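Predicted protease of the collagenase family (Methanopyrus kandleri, PDB 5D88) probably acts as a peptidase of the U32 family, built on a TIM barrel and binding a zinc ion. Local coordinates at residues A[197-203]-A[228-232]. Numbering follows the deposited sequence.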
loop_
_atom_site.group_PDB
_atom_site.type_symbol
_atom_site.label_atom_id
_atom_site.label_comp_id
_atom_site.label_asym_id
_atom_site.label_seq_id
_atom_site.Cartn_x
_atom_site.Cartn_y
_atom_site.Cartn_z
ATOM N N ASP A 197 0.976 11.052 3.634
ATOM C CA ASP A 197 0.028 10.937 4.730
ATOM C C ASP A 197 0.303 9.644 5.493
ATOM O O ASP A 197 0.430 8.576 4.882
ATOM C CB ASP A 197 -1.406 10.958 4.161
ATOM C CG ASP A 197 -2.490 10.785 5.203
ATOM O OD1 ASP A 197 -2.687 9.664 5.696
ATOM O OD2 ASP A 197 -3.196 11.776 5.491
ATOM N N PRO A 198 0.344 9.680 6.812
ATOM C CA PRO A 198 0.815 8.488 7.542
ATOM C C PRO A 198 -0.017 7.212 7.345
ATOM O O PRO A 198 0.534 6.113 7.432
ATOM C CB PRO A 198 0.779 8.952 9.001
ATOM C CG PRO A 198 -0.254 10.092 9.019
ATOM C CD PRO A 198 0.023 10.804 7.718
ATOM N N VAL A 199 -1.321 7.300 7.101
ATOM C CA VAL A 199 -2.159 6.105 7.071
ATOM C C VAL A 199 -2.916 5.947 5.755
ATOM O O VAL A 199 -3.668 4.983 5.604
ATOM C CB VAL A 199 -3.123 6.055 8.274
ATOM C CG1 VAL A 199 -2.375 6.314 9.575
ATOM C CG2 VAL A 199 -4.213 7.001 8.128
ATOM N N ALA A 200 -2.689 6.826 4.770
ATOM C CA ALA A 200 -3.479 6.779 3.540
ATOM C C ALA A 200 -3.378 5.424 2.845
ATOM O O ALA A 200 -4.373 4.929 2.316
ATOM C CB ALA A 200 -3.053 7.903 2.596
ATOM N N PHE A 201 -2.170 4.851 2.782
ATOM C CA PHE A 201 -1.928 3.520 2.210
ATOM C C PHE A 201 -2.958 2.504 2.714
ATOM O O PHE A 201 -3.614 1.796 1.933
ATOM C CB PHE A 201 -0.468 3.224 2.612
ATOM C CG PHE A 201 0.038 1.835 2.488
ATOM C CD1 PHE A 201 -0.430 0.918 1.594
ATOM C CD2 PHE A 201 1.185 1.520 3.226
ATOM C CE1 PHE A 201 0.174 -0.368 1.520
ATOM C CE2 PHE A 201 1.777 0.304 3.170
ATOM C CZ PHE A 201 1.282 -0.657 2.306
ATOM N N PHE A 202 -3.144 2.465 4.030
ATOM C CA PHE A 202 -4.003 1.472 4.645
ATOM C C PHE A 202 -5.471 1.806 4.416
ATOM O O PHE A 202 -6.291 0.910 4.190
ATOM C CB PHE A 202 -3.677 1.392 6.137
ATOM C CG PHE A 202 -2.228 1.070 6.396
ATOM C CD1 PHE A 202 -1.790 -0.245 6.347
ATOM C CD2 PHE A 202 -1.305 2.078 6.628
ATOM C CE1 PHE A 202 -0.464 -0.557 6.550
ATOM C CE2 PHE A 202 0.045 1.781 6.823
ATOM C CZ PHE A 202 0.465 0.461 6.786
ATOM N N GLU A 203 -5.811 3.094 4.479
ATOM C CA GLU A 203 -7.196 3.503 4.307
ATOM C C GLU A 203 -7.654 3.294 2.871
ATOM O O GLU A 203 -8.794 2.875 2.636
ATOM C CB GLU A 203 -7.364 4.950 4.740
ATOM C CG GLU A 203 -8.810 5.406 4.764
ATOM C CD GLU A 203 -8.977 6.790 5.338
ATOM O OE1 GLU A 203 -8.028 7.595 5.263
ATOM O OE2 GLU A 203 -10.072 7.074 5.861
ATOM N N MET A 228 -7.920 8.993 13.094
ATOM C CA MET A 228 -6.489 8.944 13.391
ATOM C C MET A 228 -5.740 10.233 13.085
ATOM O O MET A 228 -4.757 10.530 13.777
ATOM C CB MET A 228 -5.837 7.802 12.617
ATOM C CG MET A 228 -6.133 6.455 13.192
ATOM S SD MET A 228 -5.130 5.195 12.356
ATOM C CE MET A 228 -5.766 3.728 13.142
ATOM N N ARG A 229 -6.126 10.997 12.062
ATOM C CA ARG A 229 -5.330 12.171 11.720
ATOM C C ARG A 229 -6.122 13.105 10.818
ATOM O O ARG A 229 -7.206 12.772 10.336
ATOM C CB ARG A 229 -4.008 11.777 11.030
ATOM C CG ARG A 229 -4.096 11.545 9.518
ATOM C CD ARG A 229 -4.991 10.423 9.165
ATOM N NE ARG A 229 -4.860 10.019 7.753
ATOM C CZ ARG A 229 -5.760 9.291 7.091
ATOM N NH1 ARG A 229 -6.896 8.912 7.674
ATOM N NH2 ARG A 229 -5.543 8.961 5.839
ATOM N N GLU A 230 -5.531 14.279 10.588
ATOM C CA GLU A 230 -5.960 15.213 9.555
ATOM C C GLU A 230 -5.291 14.801 8.254
ATOM O O GLU A 230 -4.058 14.812 8.151
ATOM C CB GLU A 230 -5.579 16.653 9.925
ATOM C CG GLU A 230 -6.064 17.742 8.956
ATOM C CD GLU A 230 -7.594 17.925 8.948
ATOM O OE1 GLU A 230 -8.266 17.494 9.915
ATOM O OE2 GLU A 230 -8.126 18.505 7.970
ATOM N N ARG A 231 -6.094 14.392 7.279
ATOM C CA ARG A 231 -5.536 13.879 6.039
ATOM C C ARG A 231 -4.677 14.928 5.335
ATOM O O ARG A 231 -5.003 16.114 5.310
ATOM C CB ARG A 231 -6.666 13.400 5.126
ATOM C CG ARG A 231 -7.361 12.146 5.662
ATOM C CD ARG A 231 -8.227 11.457 4.615
ATOM N NE ARG A 231 -8.996 10.370 5.216
ATOM C CZ ARG A 231 -10.087 10.579 5.931
ATOM N NH1 ARG A 231 -10.536 11.816 6.075
ATOM N NH2 ARG A 231 -10.725 9.576 6.497
ATOM N N VAL A 232 -3.579 14.480 4.726
ATOM C CA VAL A 232 -2.644 15.402 4.067
ATOM C C VAL A 232 -3.127 15.566 2.631
ATOM O O VAL A 232 -2.671 14.869 1.703
ATOM C CB VAL A 232 -1.197 14.920 4.155
ATOM C CG1 VAL A 232 -0.237 15.978 3.587
ATOM C CG2 VAL A 232 -0.837 14.607 5.637
#
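Two acids and two arginines, alternating in charge, join the start of helix 200-213 to the returning segment 228-232. R229 lies between the acids: its NE and NH2 donate to D197 OD1 (3.0 and 2.9 Å), while NH1 and NH2 donate to E203 OE1 (3.0 and 2.9 Å). E203 also pairs side-on with R231, whose NE reaches OE1 of E203 at 2.9 Å and whose NH2 reaches OE2 at 2.7 Å. Arginine suits both places because its flat guanidinium spreads several N-H groups in one plane, and the carboxylates sit at its edge. Extended chi1 and chi2 (both t) carry the E203 carboxylate from the first helical turn to both arginines.

D197 also binds backbone. Its OD1 accepts from V199 N (3.1 Å), an Asx turn leading into the helix, for which V199 is the N-cap residue; its OD2 accepts from V232 N at 2.8 Å. The short aspartate side chain can thus tie the turn and the other segment together.

Apolar contacts flank the charges. V199 CG1 lies 4.1 Å from M228 SD, and P198 CD meets V232 CG2 at 4.4 Å; proline's rigid ring fits the turn before the helix.

E226 forms a further salt bridge with R231. The contact brings the approaches to helix 200-213 and strand 233-234 together, beside the antiparallel pair formed by strand 192-193, which follows barrel strand 185-190, and strand 233-234. The second subunit packs P123 on V199 and H153 on P198, while the zinc ligand H209 lies farther along the same helix, its side chain about 11 Å from that of E203.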